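Local atomic coordinates of nucleoside kinase (Methanococcus jannaschii, PDB entry 2C4E), a protein that phosphorylates a wide range of nucleosides to their monophosphates, with inosine, guanosine and cytidine preferred, using ATP as the best phosphate donor and magnesium or manganese as cofactor. Residues 67-72 against 86-91; 92-97 against 118-123; 131-136 against 154-159; 179-184 against 207-212. All blocks are in the same frame, centred on the assembly; numbering follows the deposited sequence.

Interaction 1 (67-72 against 86-91); sequences YDFKNS and SKLYYS
Phe69 and Tyr90 carry the apolar part of this contact. CD2 of Phe69 lies 3.6 Å from CE2 of Tyr90, and the two ring planes, 70° apart, meet obliquely, while the phenol OH of Tyr90 sits near the plane of the Phe69 ring at its edge. Phe69 has CG anti to its backbone N (chi1 -159°), and the CD2/CE2 side of its ring touches Tyr90 and Leu88, with CE2 3.6 Å from CD1 of Leu88. Lys70 supplies the aliphatic packing: CG, CD and CE run past the CD2 side of Tyr90, CG coming within 3.6 Å of CD2, and NZ ends 3.5 Å from CB of Tyr90. The loop between strand 64-65 and helix 73-80 thus packs on strand 89-90, the parallel partner of 64-65, and Phe69 also touches Leu78 of that helix. No hydrogen bond joins the two segments. The polar ends are served elsewhere, Tyr90 OH by Glu75 and Ser91 OG by His120, so cohesion comes from van der Waals packing.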
loop_
_atom_site.group_PDB
_atom_site.type_symbol
_atom_site.label_atom_id
_atom_site.label_comp_id
_atom_site.label_asym_id
_atom_site.label_seq_id
_atom_site.Cartn_x
_atom_site.Cartn_y
_atom_site.Cartn_z
ATOM N N TYR A 67 15.998 -3.245 -5.360
ATOM C CA TYR A 67 16.495 -4.594 -5.079
ATOM C C TYR A 67 15.467 -5.693 -5.350
ATOM O O TYR A 67 15.837 -6.872 -5.489
ATOM C CB TYR A 67 17.013 -4.696 -3.628
ATOM C CG TYR A 67 15.984 -4.395 -2.533
ATOM C CD1 TYR A 67 14.993 -5.321 -2.200
ATOM C CD2 TYR A 67 16.015 -3.190 -1.820
ATOM C CE1 TYR A 67 14.051 -5.055 -1.196
ATOM C CE2 TYR A 67 15.079 -2.914 -0.814
ATOM C CZ TYR A 67 14.100 -3.853 -0.507
ATOM O OH TYR A 67 13.166 -3.595 0.478
ATOM N N ASP A 68 14.183 -5.313 -5.389
ATOM C CA ASP A 68 13.089 -6.249 -5.665
ATOM C C ASP A 68 12.731 -6.336 -7.146
ATOM O O ASP A 68 11.826 -7.073 -7.526
ATOM C CB ASP A 68 11.845 -5.902 -4.833
ATOM C CG ASP A 68 11.222 -4.569 -5.215
ATOM O OD1 ASP A 68 11.933 -3.721 -5.794
ATOM O OD2 ASP A 68 10.032 -4.281 -4.965
ATOM N N PHE A 69 13.419 -5.558 -7.975
ATOM C CA PHE A 69 13.303 -5.694 -9.424
ATOM C C PHE A 69 14.132 -6.880 -9.898
ATOM O O PHE A 69 13.661 -7.674 -10.702
ATOM C CB PHE A 69 13.796 -4.429 -10.122
ATOM C CG PHE A 69 13.277 -4.267 -11.525
ATOM C CD1 PHE A 69 12.020 -3.733 -11.745
ATOM C CD2 PHE A 69 14.050 -4.639 -12.623
ATOM C CE1 PHE A 69 11.537 -3.557 -13.040
ATOM C CE2 PHE A 69 13.565 -4.479 -13.917
ATOM C CZ PHE A 69 12.310 -3.935 -14.124
ATOM N N LYS A 70 15.368 -6.969 -9.401
ATOM C CA LYS A 70 16.311 -8.031 -9.766
ATOM C C LYS A 70 15.668 -9.421 -9.705
ATOM O O LYS A 70 15.214 -9.859 -8.647
ATOM C CB LYS A 70 17.547 -8.001 -8.845
ATOM C CG LYS A 70 18.809 -7.427 -9.479
ATOM C CD LYS A 70 19.622 -6.624 -8.473
ATOM C CE LYS A 70 20.966 -6.202 -9.041
ATOM N NZ LYS A 70 21.553 -5.056 -8.291
ATOM N N ASN A 71 15.621 -10.083 -10.861
ATOM C CA ASN A 71 15.095 -11.445 -11.010
ATOM C C ASN A 71 13.579 -11.567 -10.811
ATOM O O ASN A 71 13.036 -12.672 -10.837
ATOM C CB ASN A 71 15.812 -12.431 -10.074
ATOM C CG ASN A 71 17.331 -12.309 -10.129
ATOM O OD1 ASN A 71 18.016 -12.547 -9.133
ATOM N ND2 ASN A 71 17.860 -11.956 -11.296
ATOM N N SER A 72 12.896 -10.438 -10.645
ATOM C CA SER A 72 11.479 -10.448 -10.305
ATOM C C SER A 72 10.631 -10.535 -11.561
ATOM O O SER A 72 11.159 -10.562 -12.682
ATOM C CB SER A 72 11.102 -9.206 -9.492
ATOM O OG SER A 72 10.188 -9.527 -8.452
ATOM N N SER A 86 19.415 -2.241 -20.653
ATOM C CA SER A 86 20.834 -2.040 -20.359
ATOM C C SER A 86 21.127 -0.759 -19.569
ATOM O O SER A 86 22.116 -0.705 -18.844
ATOM C CB SER A 86 21.667 -2.069 -21.659
ATOM O OG SER A 86 21.573 -0.873 -22.413
ATOM N N LYS A 87 20.264 0.251 -19.692
ATOM C CA LYS A 87 20.473 1.534 -19.011
ATOM C C LYS A 87 19.770 1.620 -17.634
ATOM O O LYS A 87 19.856 2.654 -16.978
ATOM C CB LYS A 87 20.058 2.712 -19.899
ATOM C CG LYS A 87 20.964 2.956 -21.125
ATOM C CD LYS A 87 20.303 3.884 -22.133
ATOM C CE LYS A 87 21.285 4.386 -23.178
ATOM N NZ LYS A 87 21.891 3.239 -23.909
ATOM N N LEU A 88 19.100 0.559 -17.176
ATOM C CA LEU A 88 18.451 0.612 -15.858
ATOM C C LEU A 88 19.502 0.728 -14.751
ATOM O O LEU A 88 20.548 0.081 -14.807
ATOM C CB LEU A 88 17.592 -0.625 -15.584
ATOM C CG LEU A 88 16.303 -0.860 -16.366
ATOM C CD1 LEU A 88 15.524 -2.027 -15.760
ATOM C CD2 LEU A 88 15.433 0.386 -16.448
ATOM N N TYR A 89 19.221 1.581 -13.769
ATOM C CA TYR A 89 19.985 1.644 -12.540
ATOM C C TYR A 89 19.296 0.759 -11.507
ATOM O O TYR A 89 18.113 0.924 -11.244
ATOM C CB TYR A 89 20.069 3.081 -12.021
ATOM C CG TYR A 89 20.846 3.174 -10.734
ATOM C CD1 TYR A 89 20.201 3.096 -9.503
ATOM C CD2 TYR A 89 22.235 3.287 -10.748
ATOM C CE1 TYR A 89 20.922 3.153 -8.313
ATOM C CE2 TYR A 89 22.961 3.346 -9.566
ATOM C CZ TYR A 89 22.296 3.281 -8.356
ATOM O OH TYR A 89 22.999 3.340 -7.176
ATOM N N TYR A 90 20.042 -0.183 -10.934
ATOM C CA TYR A 90 19.518 -1.091 -9.920
ATOM C C TYR A 90 20.014 -0.650 -8.549
ATOM O O TYR A 90 21.221 -0.621 -8.297
ATOM C CB TYR A 90 19.998 -2.519 -10.188
ATOM C CG TYR A 90 19.255 -3.230 -11.296
ATOM C CD1 TYR A 90 19.502 -2.937 -12.636
ATOM C CD2 TYR A 90 18.313 -4.212 -11.001
ATOM C CE1 TYR A 90 18.822 -3.605 -13.649
ATOM C CE2 TYR A 90 17.637 -4.883 -11.997
ATOM C CZ TYR A 90 17.889 -4.577 -13.318
ATOM O OH TYR A 90 17.206 -5.250 -14.299
ATOM N N SER A 91 19.082 -0.305 -7.666
ATOM C CA SER A 91 19.418 0.118 -6.312
ATOM C C SER A 91 19.625 -1.103 -5.421
ATOM O O SER A 91 18.900 -2.091 -5.535
ATOM C CB SER A 91 18.304 0.989 -5.732
ATOM O OG SER A 91 18.641 1.442 -4.433
#

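Interaction 2 (92-97 against 118-123); sequences EEEETP and AKHYKE
Lys119 NZ forms a salt bridge with Glu93, meeting OE2 at 2.8 Å from above the carboxylate plane. The same ammonium group reaches OE2 of Glu123, also at 2.8 Å, on the syn lone pair, which makes a three-residue ionic network. Glu93 can extend across to the lysine because its chain is straight beyond CG (chi2 164°). Glu123 OE1 accepts a nearly straight bond from ND1 of His120, 2.8 Å long at 172°, in the imidazole plane. With NE2 bonded to Ser91 OG, the ring is pinned at both nitrogens. Glu93 OE1 and Glu94 OE2, two acceptors, lie 2.9 Å apart, and Lys119 NZ, 4.6 Å from Glu94 OE2, probably eases their repulsion.

Van der Waals contacts flank the ionic network. CD of Lys119 stands 3.6 Å above the centre of the His120 ring, and CG of Glu94 touches both CG of Lys119, at 3.8 Å, and NE2 of His120. Pro97 CG faces Ala118 CB at 4.4 Å.

The contact sets the loop between strands 89-90 and 98-103 against the 3-10 turn that follows strand 109-114. Pro97 also packs on Phe113, a substrate-binding residue of that strand, and Glu95 touches Ala37 of the second subunit.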
loop_
_atom_site.group_PDB
_atom_site.type_symbol
_atom_site.label_atom_id
_atom_site.label_comp_id
_atom_site.label_asym_id
_atom_site.label_seq_id
_atom_site.Cartn_x
_atom_site.Cartn_y
_atom_site.Cartn_z
ATOM N N GLU A 92 20.621 -1.026 -4.543
ATOM C CA GLU A 92 20.876 -2.065 -3.550
ATOM C C GLU A 92 20.027 -1.832 -2.296
ATOM O O GLU A 92 19.657 -2.783 -1.605
ATOM C CB GLU A 92 22.368 -2.083 -3.165
ATOM C CG GLU A 92 23.336 -2.193 -4.342
ATOM C CD GLU A 92 24.790 -2.303 -3.911
ATOM O OE1 GLU A 92 25.330 -1.325 -3.342
ATOM O OE2 GLU A 92 25.402 -3.373 -4.132
ATOM N N GLU A 93 19.721 -0.565 -2.014
ATOM C CA GLU A 93 19.136 -0.144 -0.734
ATOM C C GLU A 93 17.616 0.077 -0.768
ATOM O O GLU A 93 16.905 -0.287 0.187
ATOM C CB GLU A 93 19.834 1.132 -0.224
ATOM C CG GLU A 93 20.073 2.211 -1.295
ATOM C CD GLU A 93 20.390 3.583 -0.714
ATOM O OE1 GLU A 93 20.125 3.812 0.488
ATOM O OE2 GLU A 93 20.924 4.434 -1.455
ATOM N N GLU A 94 17.136 0.678 -1.859
ATOM C CA GLU A 94 15.745 1.067 -2.013
ATOM C C GLU A 94 14.990 -0.027 -2.757
ATOM O O GLU A 94 15.582 -0.738 -3.580
ATOM C CB GLU A 94 15.646 2.406 -2.786
ATOM C CG GLU A 94 16.544 3.535 -2.253
ATOM C CD GLU A 94 16.316 3.821 -0.778
ATOM O OE1 GLU A 94 15.160 3.687 -0.304
ATOM O OE2 GLU A 94 17.290 4.176 -0.083
ATOM N N GLU A 95 13.683 -0.131 -2.499
ATOM C CA GLU A 95 12.771 -0.894 -3.383
ATOM C C GLU A 95 12.299 -0.113 -4.629
ATOM O O GLU A 95 12.425 1.114 -4.692
ATOM C CB GLU A 95 11.525 -1.345 -2.616
ATOM C CG GLU A 95 10.522 -0.244 -2.272
ATOM C CD GLU A 95 9.493 -0.713 -1.245
ATOM O OE1 GLU A 95 8.584 -1.500 -1.603
ATOM O OE2 GLU A 95 9.595 -0.315 -0.066
ATOM N N THR A 96 11.733 -0.851 -5.602
ATOM C CA THR A 96 11.213 -0.303 -6.869
ATOM C C THR A 96 10.023 0.636 -6.607
ATOM O O THR A 96 9.193 0.310 -5.758
ATOM C CB THR A 96 10.736 -1.478 -7.782
ATOM O OG1 THR A 96 11.826 -2.381 -8.020
ATOM C CG2 THR A 96 10.295 -0.997 -9.186
ATOM N N PRO A 97 9.896 1.775 -7.315
ATOM C CA PRO A 97 8.724 2.643 -7.124
ATOM C C PRO A 97 7.396 1.896 -7.270
ATOM O O PRO A 97 7.276 1.000 -8.113
ATOM C CB PRO A 97 8.878 3.697 -8.237
ATOM C CG PRO A 97 10.356 3.782 -8.445
ATOM C CD PRO A 97 10.846 2.354 -8.287
ATOM N N ALA A 118 13.696 5.895 -7.112
ATOM C CA ALA A 118 13.747 7.183 -7.813
ATOM C C ALA A 118 14.590 8.237 -7.076
ATOM O O ALA A 118 14.993 9.246 -7.668
ATOM C CB ALA A 118 12.337 7.707 -8.050
ATOM N N LYS A 119 14.870 8.012 -5.793
ATOM C CA LYS A 119 15.792 8.886 -5.065
ATOM C C LYS A 119 17.164 8.959 -5.753
ATOM O O LYS A 119 17.899 9.927 -5.576
ATOM C CB LYS A 119 15.931 8.463 -3.586
ATOM C CG LYS A 119 16.685 7.157 -3.351
ATOM C CD LYS A 119 18.187 7.366 -3.326
ATOM C CE LYS A 119 18.864 6.611 -2.236
ATOM N NZ LYS A 119 20.284 7.045 -2.061
ATOM N N HIS A 120 17.506 7.934 -6.532
ATOM C CA HIS A 120 18.827 7.846 -7.148
ATOM C C HIS A 120 19.016 8.767 -8.358
ATOM O O HIS A 120 20.160 9.024 -8.722
ATOM C CB HIS A 120 19.157 6.399 -7.557
ATOM C CG HIS A 120 19.395 5.481 -6.403
ATOM N ND1 HIS A 120 20.459 5.627 -5.538
ATOM C CD2 HIS A 120 18.697 4.407 -5.962
ATOM C CE1 HIS A 120 20.409 4.680 -4.621
ATOM N NE2 HIS A 120 19.355 3.923 -4.859
ATOM N N TYR A 121 17.942 9.249 -8.996
ATOM C CA TYR A 121 18.118 10.133 -10.156
ATOM C C TYR A 121 19.038 11.323 -9.862
ATOM O O TYR A 121 19.859 11.677 -10.692
ATOM C CB TYR A 121 16.786 10.659 -10.725
ATOM C CG TYR A 121 15.960 9.612 -11.435
ATOM C CD1 TYR A 121 14.792 9.127 -10.859
ATOM C CD2 TYR A 121 16.359 9.078 -12.660
ATOM C CE1 TYR A 121 14.027 8.173 -11.483
ATOM C CE2 TYR A 121 15.593 8.112 -13.296
ATOM C CZ TYR A 121 14.422 7.669 -12.699
ATOM O OH TYR A 121 13.657 6.702 -13.289
ATOM N N LYS A 122 18.911 11.937 -8.688
ATOM C CA LYS A 122 19.756 13.095 -8.359
ATOM C C LYS A 122 21.249 12.750 -8.220
ATOM O O LYS A 122 22.094 13.641 -8.243
ATOM C CB LYS A 122 19.231 13.836 -7.121
ATOM C CG LYS A 122 19.292 13.062 -5.823
ATOM C CD LYS A 122 18.663 13.880 -4.682
ATOM C CE LYS A 122 18.260 13.026 -3.490
ATOM N NZ LYS A 122 17.459 11.828 -3.884
ATOM N N GLU A 123 21.567 11.469 -8.074
ATOM C CA GLU A 123 22.955 11.001 -8.048
ATOM C C GLU A 123 23.524 10.736 -9.442
ATOM O O GLU A 123 24.724 10.537 -9.587
ATOM C CB GLU A 123 23.061 9.702 -7.244
ATOM C CG GLU A 123 22.655 9.817 -5.782
ATOM C CD GLU A 123 22.193 8.491 -5.192
ATOM O OE1 GLU A 123 22.567 7.415 -5.719
ATOM O OE2 GLU A 123 21.447 8.530 -4.194
#

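Interaction 3 (131-136 against 154-159); sequences TEIVHI and NNLVSF
A beta-alpha-beta crossover of the ribokinase fold brings strands 133-136 and 156-159 together as parallel neighbours, linked by helix 141-151. Four backbone bonds zip the pair: Leu156 N to Glu132 O, Val134 N to Leu156 O, Ser158 N to Val134 O and Ile136 N to Ser158 O. At the entrance Asn155 adds a side-chain bond, its ND2 reaching Thr131 O at 2.8 Å in the amide plane and on a carbonyl lone pair; ND2 also donates to Phe129 O, while CB packs 3.7 Å from CG2 of Val134.

Ile133, Leu156, His135 and Ser158 share one face. There His135 ND1 and Ser158 OG are 2.7 Å apart in a hydrogen bond that either could donate, with OG at the edge of the imidazole. His135 CG and Ser158 OG are each anti to their own backbone N (chi1 176° and 170°), and a chi2 of 69° turns ND1 to the hydroxyl. On the other face Ile136 CD1 lies 4.0 Å from Val157 CG1, and Ile136 CG2 3.9 Å from Phe159 CD1.

The His135-Ser158 bond gives both buried polar groups a partner and limits rotation of the imidazole of His135, a side chain about 4 Å from that of Arg250, the inferred transition-state stabiliser.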
loop_
_atom_site.group_PDB
_atom_site.type_symbol
_atom_site.label_atom_id
_atom_site.label_comp_id
_atom_site.label_asym_id
_atom_site.label_seq_id
_atom_site.Cartn_x
_atom_site.Cartn_y
_atom_site.Cartn_z
ATOM N N THR A 131 19.334 7.088 -30.023
ATOM C CA THR A 131 18.017 6.813 -30.574
ATOM C C THR A 131 17.438 7.993 -31.356
ATOM O O THR A 131 17.864 9.125 -31.202
ATOM C CB THR A 131 17.060 6.454 -29.423
ATOM O OG1 THR A 131 17.232 7.385 -28.340
ATOM C CG2 THR A 131 17.419 5.092 -28.847
ATOM N N GLU A 132 16.450 7.718 -32.199
ATOM C CA GLU A 132 15.794 8.780 -32.958
ATOM C C GLU A 132 15.003 9.720 -32.065
ATOM O O GLU A 132 14.951 10.904 -32.341
ATOM C CB GLU A 132 14.878 8.201 -34.025
ATOM C CG GLU A 132 15.672 7.794 -35.254
ATOM C CD GLU A 132 14.882 7.053 -36.295
ATOM O OE1 GLU A 132 13.640 7.183 -36.329
ATOM O OE2 GLU A 132 15.543 6.362 -37.105
ATOM N N ILE A 133 14.353 9.161 -31.050
ATOM C CA ILE A 133 13.539 9.933 -30.099
ATOM C C ILE A 133 13.890 9.554 -28.682
ATOM O O ILE A 133 14.059 8.380 -28.375
ATOM C CB ILE A 133 12.026 9.704 -30.310
ATOM C CG1 ILE A 133 11.641 10.018 -31.750
ATOM C CG2 ILE A 133 11.241 10.548 -29.303
ATOM C CD1 ILE A 133 10.161 9.867 -32.034
ATOM N N VAL A 134 14.043 10.558 -27.834
ATOM C CA VAL A 134 14.140 10.371 -26.403
ATOM C C VAL A 134 12.836 10.913 -25.827
ATOM O O VAL A 134 12.563 12.121 -25.903
ATOM C CB VAL A 134 15.360 11.129 -25.836
ATOM C CG1 VAL A 134 15.352 11.112 -24.339
ATOM C CG2 VAL A 134 16.648 10.521 -26.397
ATOM N N HIS A 135 12.027 10.023 -25.260
ATOM C CA HIS A 135 10.759 10.404 -24.668
ATOM C C HIS A 135 10.900 10.438 -23.157
ATOM O O HIS A 135 11.310 9.446 -22.547
ATOM C CB HIS A 135 9.652 9.433 -25.056
ATOM C CG HIS A 135 8.357 9.735 -24.386
ATOM N ND1 HIS A 135 7.611 10.851 -24.684
ATOM C CD2 HIS A 135 7.696 9.087 -23.397
ATOM C CE1 HIS A 135 6.552 10.887 -23.895
ATOM N NE2 HIS A 135 6.566 9.815 -23.123
ATOM N N ILE A 136 10.548 11.587 -22.590
ATOM C CA ILE A 136 10.752 11.923 -21.196
ATOM C C ILE A 136 9.390 11.989 -20.538
ATOM O O ILE A 136 8.616 12.909 -20.763
ATOM C CB ILE A 136 11.471 13.256 -21.069
ATOM C CG1 ILE A 136 12.847 13.127 -21.713
ATOM C CG2 ILE A 136 11.587 13.635 -19.576
ATOM C CD1 ILE A 136 13.610 14.437 -21.868
ATOM N N ASN A 154 20.209 16.643 -31.068
ATOM C CA ASN A 154 20.846 15.398 -31.465
ATOM C C ASN A 154 19.697 14.417 -31.711
ATOM O O ASN A 154 19.401 14.085 -32.856
ATOM C CB ASN A 154 21.807 14.918 -30.374
ATOM C CG ASN A 154 22.479 13.584 -30.704
ATOM O OD1 ASN A 154 23.139 12.978 -29.848
ATOM N ND2 ASN A 154 22.333 13.137 -31.933
ATOM N N ASN A 155 19.039 13.991 -30.647
ATOM C CA ASN A 155 17.829 13.175 -30.729
ATOM C C ASN A 155 16.613 14.074 -30.698
ATOM O O ASN A 155 16.648 15.152 -30.104
ATOM C CB ASN A 155 17.737 12.229 -29.527
ATOM C CG ASN A 155 19.080 11.781 -29.064
ATOM O OD1 ASN A 155 19.728 12.448 -28.246
ATOM N ND2 ASN A 155 19.551 10.672 -29.632
ATOM N N LEU A 156 15.510 13.631 -31.282
ATOM C CA LEU A 156 14.261 14.351 -31.080
ATOM C C LEU A 156 13.830 14.130 -29.639
ATOM O O LEU A 156 13.924 13.017 -29.141
ATOM C CB LEU A 156 13.192 13.842 -32.020
ATOM C CG LEU A 156 13.461 14.262 -33.468
ATOM C CD1 LEU A 156 12.484 13.547 -34.378
ATOM C CD2 LEU A 156 13.344 15.788 -33.648
ATOM N N VAL A 157 13.405 15.191 -28.973
ATOM C CA VAL A 157 12.944 15.101 -27.609
ATOM C C VAL A 157 11.434 15.165 -27.568
ATOM O O VAL A 157 10.834 16.077 -28.117
ATOM C CB VAL A 157 13.535 16.230 -26.764
ATOM C CG1 VAL A 157 12.910 16.251 -25.391
ATOM C CG2 VAL A 157 15.073 16.080 -26.710
ATOM N N SER A 158 10.840 14.187 -26.896
ATOM C CA SER A 158 9.413 14.158 -26.609
ATOM C C SER A 158 9.262 14.279 -25.092
ATOM O O SER A 158 10.023 13.680 -24.343
ATOM C CB SER A 158 8.796 12.857 -27.137
ATOM O OG SER A 158 7.457 12.687 -26.688
ATOM N N PHE A 159 8.285 15.061 -24.641
ATOM C CA PHE A 159 8.135 15.381 -23.216
ATOM C C PHE A 159 6.671 15.533 -22.871
ATOM O O PHE A 159 5.915 16.162 -23.594
ATOM C CB PHE A 159 8.873 16.695 -22.898
ATOM C CG PHE A 159 8.692 17.188 -21.505
ATOM C CD1 PHE A 159 9.033 16.388 -20.430
ATOM C CD2 PHE A 159 8.195 18.466 -21.264
ATOM C CE1 PHE A 159 8.875 16.854 -19.120
ATOM C CE2 PHE A 159 8.018 18.927 -19.949
ATOM C CZ PHE A 159 8.364 18.119 -18.892
#

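Interaction 4 (179-184 against 207-212); sequences HTNFLF and RVDALI
Asn181 O is gripped by two consecutive amides: Asp209 N, at 2.9 Å, meets a lone pair in the carbonyl plane through a bent bond (136°), while Ala210 N, at 3.1 Å, comes nearly in line with C=O. Leu183 continues the parallel pairing, its N bonding to Ala210 O and its O receiving Ile212 N at 2.8 Å. Before the strands begin, a water donates to both Thr180 O and Arg207 O.

CD1 of Ile212, carried there by a chi2 of 97°, makes a CH-pi contact over one face of the Phe184 ring, 4.0 Å from its centroid. On the opposite face of the sheet CD2 of Leu183 meets CD1 of Leu211 at 4.1 Å.

These are adjacent parallel strands of the central sheet of the ribokinase fold; strand 210-214 runs on to Thr214, an ATP-binding residue. Helix 245-258 packs on the Phe182 and Phe184 face, where Tyr257 and Phe253 meet these rings edge-to-face and Arg250, the inferred transition-state stabiliser, touches Phe184; Ile177 of helix 170-178 touches Leu183 and Val208.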
loop_
_atom_site.group_PDB
_atom_site.type_symbol
_atom_site.label_atom_id
_atom_site.label_comp_id
_atom_site.label_asym_id
_atom_site.label_seq_id
_atom_site.Cartn_x
_atom_site.Cartn_y
_atom_site.Cartn_z
ATOM N N HIS A 179 13.744 22.878 -24.935
ATOM C CA HIS A 179 14.509 21.696 -25.382
ATOM C C HIS A 179 13.608 20.521 -25.724
ATOM O O HIS A 179 14.002 19.357 -25.594
ATOM C CB HIS A 179 15.489 21.304 -24.299
ATOM C CG HIS A 179 16.472 22.379 -23.980
ATOM N ND1 HIS A 179 17.749 22.409 -24.499
ATOM C CD2 HIS A 179 16.350 23.487 -23.214
ATOM C CE1 HIS A 179 18.368 23.491 -24.057
ATOM N NE2 HIS A 179 17.545 24.156 -23.267
ATOM N N THR A 180 12.390 20.832 -26.175
ATOM C CA THR A 180 11.415 19.812 -26.538
ATOM C C THR A 180 11.005 19.966 -27.997
ATOM O O THR A 180 10.766 21.072 -28.446
ATOM C CB THR A 180 10.158 19.931 -25.660
ATOM O OG1 THR A 180 10.480 19.610 -24.306
ATOM C CG2 THR A 180 9.155 18.858 -26.033
ATOM N N ASN A 181 10.950 18.855 -28.722
ATOM C CA ASN A 181 10.391 18.819 -30.079
ATOM C C ASN A 181 8.897 18.487 -30.082
ATOM O O ASN A 181 8.131 19.199 -30.712
ATOM C CB ASN A 181 11.156 17.844 -30.975
ATOM C CG ASN A 181 12.583 18.270 -31.181
ATOM O OD1 ASN A 181 12.904 19.158 -32.034
ATOM N ND2 ASN A 181 13.458 17.705 -30.386
ATOM N N PHE A 182 8.487 17.427 -29.386
ATOM C CA PHE A 182 7.077 17.055 -29.266
ATOM C C PHE A 182 6.680 17.233 -27.823
ATOM O O PHE A 182 7.240 16.575 -26.946
ATOM C CB PHE A 182 6.800 15.584 -29.597
ATOM C CG PHE A 182 7.359 15.099 -30.908
ATOM C CD1 PHE A 182 8.600 14.475 -30.943
ATOM C CD2 PHE A 182 6.641 15.204 -32.076
ATOM C CE1 PHE A 182 9.116 13.993 -32.137
ATOM C CE2 PHE A 182 7.151 14.705 -33.290
ATOM C CZ PHE A 182 8.383 14.112 -33.309
ATOM N N LEU A 183 5.727 18.124 -27.572
ATOM C CA LEU A 183 5.217 18.391 -26.242
ATOM C C LEU A 183 3.791 17.870 -26.151
ATOM O O LEU A 183 2.907 18.308 -26.898
ATOM C CB LEU A 183 5.263 19.886 -25.966
ATOM C CG LEU A 183 4.695 20.385 -24.637
ATOM C CD1 LEU A 183 5.528 19.781 -23.495
ATOM C CD2 LEU A 183 4.751 21.892 -24.637
ATOM N N PHE A 184 3.589 16.919 -25.257
ATOM C CA PHE A 184 2.285 16.348 -24.987
ATOM C C PHE A 184 1.769 16.859 -23.643
ATOM O O PHE A 184 2.498 16.859 -22.657
ATOM C CB PHE A 184 2.374 14.822 -24.888
ATOM C CG PHE A 184 2.747 14.112 -26.167
ATOM C CD1 PHE A 184 4.092 13.855 -26.478
ATOM C CD2 PHE A 184 1.775 13.616 -27.016
ATOM C CE1 PHE A 184 4.437 13.164 -27.638
ATOM C CE2 PHE A 184 2.121 12.934 -28.163
ATOM C CZ PHE A 184 3.444 12.703 -28.474
ATOM N N ARG A 207 8.806 27.474 -29.799
ATOM C CA ARG A 207 9.776 26.659 -29.084
ATOM C C ARG A 207 9.769 25.187 -29.472
ATOM O O ARG A 207 10.812 24.565 -29.444
ATOM C CB ARG A 207 9.538 26.797 -27.601
ATOM C CG ARG A 207 9.852 28.209 -27.135
ATOM C CD ARG A 207 9.188 28.613 -25.867
ATOM N NE ARG A 207 9.624 29.941 -25.433
ATOM C CZ ARG A 207 9.058 31.100 -25.796
ATOM N NH1 ARG A 207 8.008 31.141 -26.619
ATOM N NH2 ARG A 207 9.544 32.241 -25.315
ATOM N N VAL A 208 8.596 24.632 -29.769
ATOM C CA VAL A 208 8.459 23.199 -30.077
ATOM C C VAL A 208 8.017 23.003 -31.522
ATOM O O VAL A 208 7.582 23.939 -32.202
ATOM C CB VAL A 208 7.478 22.482 -29.109
ATOM C CG1 VAL A 208 7.805 22.804 -27.673
ATOM C CG2 VAL A 208 6.010 22.837 -29.414
ATOM N N ASP A 209 8.194 21.788 -32.025
ATOM C CA ASP A 209 7.732 21.468 -33.368
ATOM C C ASP A 209 6.276 21.050 -33.418
ATOM O O ASP A 209 5.599 21.299 -34.411
ATOM C CB ASP A 209 8.578 20.343 -33.965
ATOM C CG ASP A 209 10.016 20.706 -34.121
ATOM O OD1 ASP A 209 10.341 21.807 -34.621
ATOM O OD2 ASP A 209 10.917 19.894 -33.843
ATOM N N ALA A 210 5.810 20.385 -32.366
ATOM C CA ALA A 210 4.432 19.933 -32.277
ATOM C C ALA A 210 3.994 19.952 -30.836
ATOM O O ALA A 210 4.706 19.469 -29.944
ATOM C CB ALA A 210 4.263 18.540 -32.847
ATOM N N LEU A 211 2.821 20.545 -30.617
ATOM C CA LEU A 211 2.161 20.544 -29.340
ATOM C C LEU A 211 0.928 19.673 -29.507
ATOM O O LEU A 211 0.104 19.935 -30.372
ATOM C CB LEU A 211 1.720 21.976 -28.994
ATOM C CG LEU A 211 0.658 22.124 -27.910
ATOM C CD1 LEU A 211 1.209 21.622 -26.592
ATOM C CD2 LEU A 211 0.207 23.585 -27.809
ATOM N N ILE A 212 0.811 18.647 -28.681
ATOM C CA ILE A 212 -0.262 17.691 -28.763
ATOM C C ILE A 212 -1.042 17.766 -27.463
ATOM O O ILE A 212 -0.528 17.452 -26.380
ATOM C CB ILE A 212 0.268 16.268 -28.982
ATOM C CG1 ILE A 212 1.159 16.208 -30.242
ATOM C CG2 ILE A 212 -0.927 15.309 -29.074
ATOM C CD1 ILE A 212 2.653 16.324 -29.959
HETATM O O HOH W 1 11.919 22.298 -30.839
#

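From the N terminus the four contacts follow in series, none enclosing or crossing another. Interaction 1 closes the loop containing helix 73-80, and interaction 2 the excursion through strands 98-103 and 109-114. These two touch, Asp68 OD1 meeting Thr96 OG1, and tie the loops beside the four-stranded sheet together. Interaction 3 then closes the crossover through helix 141-151, and interaction 4 the longer connection through helices 187-197 and 201-205. Strands 156-159 and 182-186 are neighbours, so interactions 3 and 4 form one continuous part of the large sheet, joined by probable backbone bonds, Val157 O with Asn181 N and Phe159 N with Phe182 O. Interactions 1 and 4 lie on opposite sides of the chain's centre, about 31 Å apart between centres.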